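Local coordinates for penaeus monodon metallodensovirus major capsid protein (Penaeus monodon metallodensovirus, PDB 6WH7) that forms the 60-subunit capsid of a shrimp densovirus, the protein shell that presumably packages and protects the viral genome, at residues Y171-T176 with D187-T192; W178-M183 with V334-S339; Y156-I161 with I200-F205. All blocks are in the same frame, centred on the assembly; numbering follows the deposited sequence.

Interactions 1 and 2 are neighbours, with centres 13 Å apart, and share strand 169-179: residues 171-176 lean on strand 189-191, while the end of the same strand and the turn after it, 178-183, meet the hairpin that contains strand 335-337. Packing joins the two directly, with Pro172 CB 3.2 Å from Trp178 NE1 and Tyr188 OH 3.2 Å from Met183 CA. Interactions 1 and 3 (centres 16 Å apart) reach the same antiparallel sheet, ordered 189-191, 79-83, 270-274, 157-162, 207-211, whose last four strands are consistent with the CHEF sheet of the parvoviral jelly roll. Thr192 CG2 touches Pro201 CG at 3.9 Å. Interactions 2 and 3 stay about 11 Å apart at their nearest atoms.

Interaction 1: Y171-T176 with D187-T192; sequences YPKTDT and DYVAST
Residues 171-173 run across strand 189-191 rather than alongside it, with Pro172 CA 4.9 Å from Ala190 CA, and the carbonyl of Val189 is the point where the two backbones meet. Val189 O takes a weak hydrogen bond from Lys173 N at 3.3 Å, with an N-H...O angle of 135°, and Pro172 CA comes to 3.5 Å from the same oxygen in a CA-H...O contact. This oxygen also accepts from Trp178 NE1. The aliphatic part of Lys173 lies over this junction. Its CG is 3.9 Å from Ser191 CB, and its CD rests 3.6 Å from Val189 CG2, the two side chains crossing obliquely. A bend at chi3 (59°) then turns CE out of the line of the chain, and the terminal NZ makes a salt bridge with Glu79. Val189 CG2, placed between its own backbone N and carbonyl carbon, also meets Thr176 CG2 at 3.4 Å, here at about a right angle, this one methyl thus touching lysine and threonine on adjacent sides. Farther along, Ala190 CB lies 3.4 Å from Tyr171 O. The strand itself is an outermost one of its sheet: Tyr188 and Ala190 bond through their backbones to Val82 and Met80, and Val189 packs on Ile81 of strand 79-83, while Ala190 also touches Val170 and Tyr171 lies against Asn343 of strand 340-345.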
loop_
_atom_site.group_PDB
_atom_site.type_symbol
_atom_site.label_atom_id
_atom_site.label_comp_id
_atom_site.label_asym_id
_atom_site.label_seq_id
_atom_site.Cartn_x
_atom_site.Cartn_y
_atom_site.Cartn_z
ATOM N N TYR A 171 19.323 31.787 -100.732
ATOM C CA TYR A 171 19.750 31.484 -102.081
ATOM C C TYR A 171 21.239 31.185 -102.118
ATOM O O TYR A 171 21.994 31.667 -101.271
ATOM C CB TYR A 171 19.469 32.658 -103.022
ATOM C CG TYR A 171 18.015 32.974 -103.206
ATOM C CD1 TYR A 171 17.285 32.384 -104.215
ATOM C CD2 TYR A 171 17.371 33.862 -102.366
ATOM C CE1 TYR A 171 15.961 32.673 -104.390
ATOM C CE2 TYR A 171 16.047 34.154 -102.528
ATOM C CZ TYR A 171 15.347 33.559 -103.542
ATOM O OH TYR A 171 14.018 33.853 -103.714
ATOM N N PRO A 172 21.697 30.390 -103.077
ATOM C CA PRO A 172 23.136 30.210 -103.249
ATOM C C PRO A 172 23.805 31.488 -103.723
ATOM O O PRO A 172 23.166 32.417 -104.215
ATOM C CB PRO A 172 23.227 29.104 -104.303
ATOM C CG PRO A 172 21.955 29.163 -105.017
ATOM C CD PRO A 172 20.932 29.548 -104.007
ATOM N N LYS A 173 25.125 31.515 -103.573
ATOM C CA LYS A 173 25.902 32.631 -104.076
ATOM C C LYS A 173 25.817 32.688 -105.592
ATOM O O LYS A 173 25.422 31.728 -106.252
ATOM C CB LYS A 173 27.357 32.515 -103.664
ATOM C CG LYS A 173 27.621 32.722 -102.216
ATOM C CD LYS A 173 29.021 32.272 -101.938
ATOM C CE LYS A 173 30.009 33.049 -102.783
ATOM N NZ LYS A 173 31.400 32.582 -102.573
ATOM N N THR A 174 26.182 33.845 -106.142
ATOM C CA THR A 174 25.931 34.124 -107.551
ATOM C C THR A 174 26.500 33.036 -108.456
ATOM O O THR A 174 25.773 32.419 -109.242
ATOM C CB THR A 174 26.508 35.491 -107.906
ATOM O OG1 THR A 174 27.909 35.501 -107.611
ATOM C CG2 THR A 174 25.825 36.564 -107.093
ATOM N N ASP A 175 27.800 32.779 -108.356
ATOM C CA ASP A 175 28.395 31.723 -109.163
ATOM C C ASP A 175 28.196 30.346 -108.555
ATOM O O ASP A 175 28.332 29.343 -109.263
ATOM C CB ASP A 175 29.885 31.991 -109.363
ATOM C CG ASP A 175 30.143 33.169 -110.275
ATOM O OD1 ASP A 175 29.211 33.579 -110.996
ATOM O OD2 ASP A 175 31.278 33.690 -110.267
ATOM N N THR A 176 27.880 30.277 -107.269
ATOM C CA THR A 176 27.654 29.014 -106.593
ATOM C C THR A 176 26.292 28.449 -106.969
ATOM O O THR A 176 25.356 29.185 -107.283
ATOM C CB THR A 176 27.746 29.211 -105.079
ATOM O OG1 THR A 176 29.054 29.679 -104.739
ATOM C CG2 THR A 176 27.474 27.924 -104.330
ATOM N N ASP A 187 27.955 21.939 -98.225
ATOM C CA ASP A 187 28.598 22.898 -99.100
ATOM C C ASP A 187 27.705 24.049 -99.519
ATOM O O ASP A 187 28.146 24.887 -100.306
ATOM C CB ASP A 187 29.154 22.193 -100.335
ATOM C CG ASP A 187 28.107 21.420 -101.071
ATOM O OD1 ASP A 187 26.999 21.252 -100.527
ATOM O OD2 ASP A 187 28.384 20.984 -102.205
ATOM N N TYR A 188 26.460 24.108 -99.062
ATOM C CA TYR A 188 25.564 25.128 -99.580
ATOM C C TYR A 188 25.927 26.442 -98.915
ATOM O O TYR A 188 25.727 26.611 -97.711
ATOM C CB TYR A 188 24.105 24.778 -99.313
ATOM C CG TYR A 188 23.622 23.508 -99.957
ATOM C CD1 TYR A 188 24.179 23.046 -101.130
ATOM C CD2 TYR A 188 22.553 22.814 -99.429
ATOM C CE1 TYR A 188 23.726 21.899 -101.722
ATOM C CE2 TYR A 188 22.089 21.670 -100.020
ATOM C CZ TYR A 188 22.676 21.218 -101.165
ATOM O OH TYR A 188 22.213 20.079 -101.763
ATOM N N VAL A 189 26.414 27.390 -99.703
ATOM C CA VAL A 189 26.919 28.652 -99.189
ATOM C C VAL A 189 25.963 29.752 -99.606
ATOM O O VAL A 189 25.556 29.830 -100.769
ATOM C CB VAL A 189 28.351 28.943 -99.672
ATOM C CG1 VAL A 189 29.310 27.963 -99.089
ATOM C CG2 VAL A 189 28.430 28.843 -101.150
ATOM N N ALA A 190 25.589 30.582 -98.649
ATOM C CA ALA A 190 24.783 31.758 -98.900
ATOM C C ALA A 190 25.549 32.976 -98.430
ATOM O O ALA A 190 26.142 32.965 -97.351
ATOM C CB ALA A 190 23.454 31.675 -98.180
ATOM N N SER A 191 25.543 34.017 -99.240
ATOM C CA SER A 191 26.151 35.285 -98.875
ATOM C C SER A 191 25.029 36.232 -98.489
ATOM O O SER A 191 24.262 36.676 -99.346
ATOM C CB SER A 191 26.981 35.845 -100.025
ATOM O OG SER A 191 27.567 37.083 -99.671
ATOM N N THR A 192 24.926 36.537 -97.205
ATOM C CA THR A 192 23.929 37.489 -96.738
ATOM C C THR A 192 24.437 38.907 -96.964
ATOM O O THR A 192 25.504 39.285 -96.472
ATOM C CB THR A 192 23.595 37.231 -95.271
ATOM O OG1 THR A 192 22.636 38.194 -94.814
ATOM C CG2 THR A 192 24.847 37.235 -94.399
#

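Interaction 2: W178-M183 with V334-S339; sequences WPVSSM and VSITES
Trp178 approaches Ser339 only with its carbonyl oxygen, without a bond, and its indole is turned elsewhere: Tyr188 stacks on one face, Pro172 lies over the other near NE1, NE1 donates at the edge to Val189 O, and Val170 packs against the ring too. The bond between the segments follows two residues later, where Val180 N donates to Ser339 O at 2.6 Å. The N-H...O angle is 153° and the C=O...N angle 169°, so the donor lies nearly along the C=O axis. Val180 CG1 sits between the backbone N and the carbonyl carbon (chi1 78°), which places this methyl beside the Ser339 hydroxyl and carbonyl. CG2, anti to the backbone N, instead faces Ile336 CD1 at 4.4 Å. Behind the donor the chain folds back in a turn closed by Ser182 N to Pro179 O at 3.2 Å. On the other segment, Glu338 and Ser339 form the type II' turn of a two-residue beta-hairpin joining strands 335-337 and 340-345. Trp178 bonds to Ile341 through the backbone, so the pairing of Val180 with Ser339 carries the antiparallel register of strand 169-179 on to the hairpin turn. The contact depends mainly on a single backbone bond: the carbonyl of a turn residue ties two chain reversals together, and the side chains add one long apolar contact and a methyl set against the serine's polar atoms.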
loop_
_atom_site.group_PDB
_atom_site.type_symbol
_atom_site.label_atom_id
_atom_site.label_comp_id
_atom_site.label_asym_id
_atom_site.label_seq_id
_atom_site.Cartn_x
_atom_site.Cartn_y
_atom_site.Cartn_z
ATOM N N TRP A 178 23.664 24.840 -105.756
ATOM C CA TRP A 178 23.392 23.905 -104.667
ATOM C C TRP A 178 22.938 22.568 -105.234
ATOM O O TRP A 178 21.732 22.306 -105.331
ATOM C CB TRP A 178 22.336 24.459 -103.719
ATOM C CG TRP A 178 22.809 25.579 -102.885
ATOM C CD1 TRP A 178 24.067 26.069 -102.819
ATOM C CD2 TRP A 178 22.028 26.352 -101.978
ATOM N NE1 TRP A 178 24.129 27.100 -101.927
ATOM C CE2 TRP A 178 22.884 27.295 -101.395
ATOM C CE3 TRP A 178 20.686 26.341 -101.604
ATOM C CZ2 TRP A 178 22.444 28.217 -100.459
ATOM C CZ3 TRP A 178 20.254 27.252 -100.681
ATOM C CH2 TRP A 178 21.129 28.177 -100.115
ATOM N N PRO A 179 23.870 21.700 -105.620
ATOM C CA PRO A 179 23.478 20.381 -106.115
ATOM C C PRO A 179 22.751 19.596 -105.039
ATOM O O PRO A 179 23.145 19.594 -103.874
ATOM C CB PRO A 179 24.816 19.733 -106.472
ATOM C CG PRO A 179 25.720 20.866 -106.711
ATOM C CD PRO A 179 25.321 21.900 -105.721
ATOM N N VAL A 180 21.670 18.927 -105.437
ATOM C CA VAL A 180 20.928 18.148 -104.461
ATOM C C VAL A 180 21.688 16.881 -104.119
ATOM O O VAL A 180 21.447 16.279 -103.070
ATOM C CB VAL A 180 19.515 17.823 -104.978
ATOM C CG1 VAL A 180 19.551 16.682 -105.965
ATOM C CG2 VAL A 180 18.587 17.542 -103.855
ATOM N N SER A 181 22.619 16.469 -104.979
ATOM C CA SER A 181 23.462 15.311 -104.730
ATOM C C SER A 181 24.603 15.617 -103.783
ATOM O O SER A 181 25.289 14.694 -103.339
ATOM C CB SER A 181 24.031 14.789 -106.043
ATOM O OG SER A 181 24.891 15.746 -106.628
ATOM N N SER A 182 24.845 16.887 -103.504
ATOM C CA SER A 182 25.881 17.322 -102.589
ATOM C C SER A 182 25.340 17.603 -101.197
ATOM O O SER A 182 26.055 18.171 -100.372
ATOM C CB SER A 182 26.577 18.553 -103.147
ATOM O OG SER A 182 27.635 18.929 -102.303
ATOM N N MET A 183 24.082 17.250 -100.939
ATOM C CA MET A 183 23.346 17.807 -99.809
ATOM C C MET A 183 24.025 17.525 -98.475
ATOM O O MET A 183 24.151 18.423 -97.635
ATOM C CB MET A 183 21.922 17.264 -99.808
ATOM C CG MET A 183 21.050 17.866 -98.741
ATOM S SD MET A 183 19.346 17.334 -98.872
ATOM C CE MET A 183 18.839 18.265 -100.300
ATOM N N VAL A 334 11.124 21.460 -101.588
ATOM C CA VAL A 334 12.234 22.358 -101.832
ATOM C C VAL A 334 12.225 22.717 -103.308
ATOM O O VAL A 334 11.827 21.918 -104.162
ATOM C CB VAL A 334 13.567 21.719 -101.411
ATOM C CG1 VAL A 334 13.508 21.323 -99.972
ATOM C CG2 VAL A 334 13.861 20.518 -102.241
ATOM N N SER A 335 12.635 23.936 -103.619
ATOM C CA SER A 335 12.616 24.372 -105.005
ATOM C C SER A 335 13.811 23.759 -105.716
ATOM O O SER A 335 14.960 24.054 -105.381
ATOM C CB SER A 335 12.644 25.893 -105.083
ATOM O OG SER A 335 12.636 26.330 -106.427
ATOM N N ILE A 336 13.537 22.915 -106.704
ATOM C CA ILE A 336 14.557 22.177 -107.434
ATOM C C ILE A 336 14.333 22.413 -108.914
ATOM O O ILE A 336 13.223 22.211 -109.415
ATOM C CB ILE A 336 14.503 20.665 -107.148
ATOM C CG1 ILE A 336 14.633 20.369 -105.665
ATOM C CG2 ILE A 336 15.615 19.957 -107.876
ATOM C CD1 ILE A 336 15.913 20.763 -105.117
ATOM N N THR A 337 15.374 22.836 -109.611
ATOM C CA THR A 337 15.412 22.736 -111.057
ATOM C C THR A 337 16.652 21.941 -111.423
ATOM O O THR A 337 17.723 22.141 -110.842
ATOM C CB THR A 337 15.400 24.107 -111.748
ATOM O OG1 THR A 337 15.226 23.924 -113.156
ATOM C CG2 THR A 337 16.689 24.863 -111.513
ATOM N N GLU A 338 16.489 21.008 -112.353
ATOM C CA GLU A 338 17.519 20.016 -112.649
ATOM C C GLU A 338 17.818 19.306 -111.330
ATOM O O GLU A 338 16.873 18.912 -110.630
ATOM C CB GLU A 338 18.700 20.691 -113.323
ATOM C CG GLU A 338 18.349 21.296 -114.662
ATOM C CD GLU A 338 17.802 20.267 -115.625
ATOM O OE1 GLU A 338 18.332 19.136 -115.650
ATOM O OE2 GLU A 338 16.835 20.582 -116.349
ATOM N N SER A 339 19.077 19.113 -110.961
ATOM C CA SER A 339 19.455 18.541 -109.678
ATOM C C SER A 339 19.784 19.601 -108.638
ATOM O O SER A 339 20.298 19.266 -107.571
ATOM C CB SER A 339 20.646 17.601 -109.861
ATOM O OG SER A 339 21.112 17.106 -108.617
#

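Interaction 3: Y156-I161 with I200-F205; sequences YMIHSI and IPSTIF
Phe205 chi1 (-67°) sets CG anti to its carbonyl carbon and beside its backbone N, which directs the ring at Ser160, and Ser160 chi1 (-62°) puts OG at the ring edge, in plane, 3.7 Å from Phe205 CD2. The closest approach is made by Ser160 CB, which that torsion does not move: it meets Phe205 CD2 obliquely at 3.3 Å. One ring face is lined by Ile204 CG1, and the ring also stacks with Tyr272 of strand 270-274. Two residues earlier on strand 157-162, the CD1 and CG2 branches of Ile158 both press on the Ser202 side chain from the same side, at 3.6 and 3.9 Å from Ser202 CB. Ile200 O accepts from Thr203 N at 3.0 Å and from Thr203 OG1, on a lone pair, at 2.5 Å, at the start of the weakly bonded helix 201-204. Phe69 of a second subunit packs on Ile158 and Ser202, and Arg67 of that subunit bonds to Ser202 O. No hydrogen bond crosses between helix and strand: apolar atoms make the join, and the buried hydroxyl of Ser160 is satisfied by Asn208.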
loop_
_atom_site.group_PDB
_atom_site.type_symbol
_atom_site.label_atom_id
_atom_site.label_comp_id
_atom_site.label_asym_id
_atom_site.label_seq_id
_atom_site.Cartn_x
_atom_site.Cartn_y
_atom_site.Cartn_z
ATOM N N TYR A 156 37.153 29.068 -83.821
ATOM C CA TYR A 156 35.926 28.331 -83.589
ATOM C C TYR A 156 35.084 28.422 -84.845
ATOM O O TYR A 156 35.274 29.308 -85.678
ATOM C CB TYR A 156 35.161 28.871 -82.381
ATOM C CG TYR A 156 34.940 30.358 -82.432
ATOM C CD1 TYR A 156 33.881 30.903 -83.134
ATOM C CD2 TYR A 156 35.788 31.217 -81.764
ATOM C CE1 TYR A 156 33.693 32.254 -83.178
ATOM C CE2 TYR A 156 35.599 32.562 -81.803
ATOM C CZ TYR A 156 34.556 33.079 -82.508
ATOM O OH TYR A 156 34.378 34.433 -82.541
ATOM N N MET A 157 34.162 27.485 -84.988
ATOM C CA MET A 157 33.152 27.557 -86.026
ATOM C C MET A 157 31.831 27.910 -85.369
ATOM O O MET A 157 31.487 27.365 -84.319
ATOM C CB MET A 157 33.037 26.243 -86.796
ATOM C CG MET A 157 32.019 26.289 -87.912
ATOM S SD MET A 157 31.957 24.788 -88.879
ATOM C CE MET A 157 31.180 23.695 -87.710
ATOM N N ILE A 158 31.107 28.838 -85.971
ATOM C CA ILE A 158 29.875 29.347 -85.390
ATOM C C ILE A 158 28.714 28.548 -85.954
ATOM O O ILE A 158 28.503 28.527 -87.168
ATOM C CB ILE A 158 29.701 30.842 -85.682
ATOM C CG1 ILE A 158 30.898 31.623 -85.165
ATOM C CG2 ILE A 158 28.457 31.355 -85.016
ATOM C CD1 ILE A 158 30.916 33.042 -85.603
ATOM N N HIS A 159 27.966 27.886 -85.085
ATOM C CA HIS A 159 26.695 27.298 -85.471
ATOM C C HIS A 159 25.598 28.284 -85.115
ATOM O O HIS A 159 25.443 28.649 -83.948
ATOM C CB HIS A 159 26.432 25.974 -84.772
ATOM C CG HIS A 159 25.192 25.298 -85.255
ATOM N ND1 HIS A 159 25.126 24.647 -86.463
ATOM C CD2 HIS A 159 23.939 25.278 -84.751
ATOM C CE1 HIS A 159 23.904 24.187 -86.647
ATOM N NE2 HIS A 159 23.163 24.560 -85.624
ATOM N N SER A 160 24.833 28.700 -86.108
ATOM C CA SER A 160 23.799 29.697 -85.921
ATOM C C SER A 160 22.439 29.070 -86.166
ATOM O O SER A 160 22.238 28.392 -87.174
ATOM C CB SER A 160 24.013 30.873 -86.865
ATOM O OG SER A 160 25.238 31.519 -86.594
ATOM N N ILE A 161 21.521 29.284 -85.236
ATOM C CA ILE A 161 20.122 28.931 -85.406
ATOM C C ILE A 161 19.351 30.227 -85.559
ATOM O O ILE A 161 19.452 31.113 -84.707
ATOM C CB ILE A 161 19.588 28.124 -84.215
ATOM C CG1 ILE A 161 20.323 26.799 -84.090
ATOM C CG2 ILE A 161 18.122 27.876 -84.380
ATOM C CD1 ILE A 161 19.971 26.057 -82.854
ATOM N N ILE A 200 27.301 40.011 -91.382
ATOM C CA ILE A 200 28.005 38.913 -90.734
ATOM C C ILE A 200 26.948 37.989 -90.130
ATOM O O ILE A 200 26.176 38.440 -89.272
ATOM C CB ILE A 200 28.975 39.409 -89.657
ATOM C CG1 ILE A 200 30.040 40.313 -90.269
ATOM C CG2 ILE A 200 29.627 38.248 -88.960
ATOM C CD1 ILE A 200 30.892 39.632 -91.284
ATOM N N PRO A 201 26.877 36.724 -90.544
ATOM C CA PRO A 201 25.728 35.893 -90.153
ATOM C C PRO A 201 25.549 35.755 -88.655
ATOM O O PRO A 201 24.421 35.831 -88.162
ATOM C CB PRO A 201 26.050 34.551 -90.813
ATOM C CG PRO A 201 26.897 34.906 -91.965
ATOM C CD PRO A 201 27.752 36.029 -91.493
ATOM N N SER A 202 26.637 35.562 -87.916
ATOM C CA SER A 202 26.550 35.376 -86.474
ATOM C C SER A 202 25.915 36.561 -85.761
ATOM O O SER A 202 25.371 36.390 -84.668
ATOM C CB SER A 202 27.945 35.127 -85.913
ATOM O OG SER A 202 27.919 35.046 -84.502
ATOM N N THR A 203 25.977 37.755 -86.341
ATOM C CA THR A 203 25.528 38.940 -85.624
ATOM C C THR A 203 24.016 39.096 -85.642
ATOM O O THR A 203 23.445 39.631 -84.691
ATOM C CB THR A 203 26.187 40.184 -86.208
ATOM O OG1 THR A 203 25.839 40.302 -87.589
ATOM C CG2 THR A 203 27.691 40.079 -86.087
ATOM N N ILE A 204 23.359 38.679 -86.719
ATOM C CA ILE A 204 21.910 38.799 -86.792
ATOM C C ILE A 204 21.208 37.623 -86.126
ATOM O O ILE A 204 20.149 37.790 -85.514
ATOM C CB ILE A 204 21.480 38.976 -88.253
ATOM C CG1 ILE A 204 21.941 37.796 -89.098
ATOM C CG2 ILE A 204 22.059 40.249 -88.783
ATOM C CD1 ILE A 204 21.377 37.798 -90.486
ATOM N N PHE A 205 21.772 36.426 -86.226
ATOM C CA PHE A 205 21.061 35.227 -85.807
ATOM C C PHE A 205 20.962 35.147 -84.292
ATOM O O PHE A 205 21.898 35.493 -83.571
ATOM C CB PHE A 205 21.752 33.993 -86.373
ATOM C CG PHE A 205 21.661 33.895 -87.863
ATOM C CD1 PHE A 205 20.581 34.417 -88.529
ATOM C CD2 PHE A 205 22.686 33.350 -88.601
ATOM C CE1 PHE A 205 20.501 34.347 -89.892
ATOM C CE2 PHE A 205 22.614 33.287 -89.965
ATOM C CZ PHE A 205 21.520 33.783 -90.612
#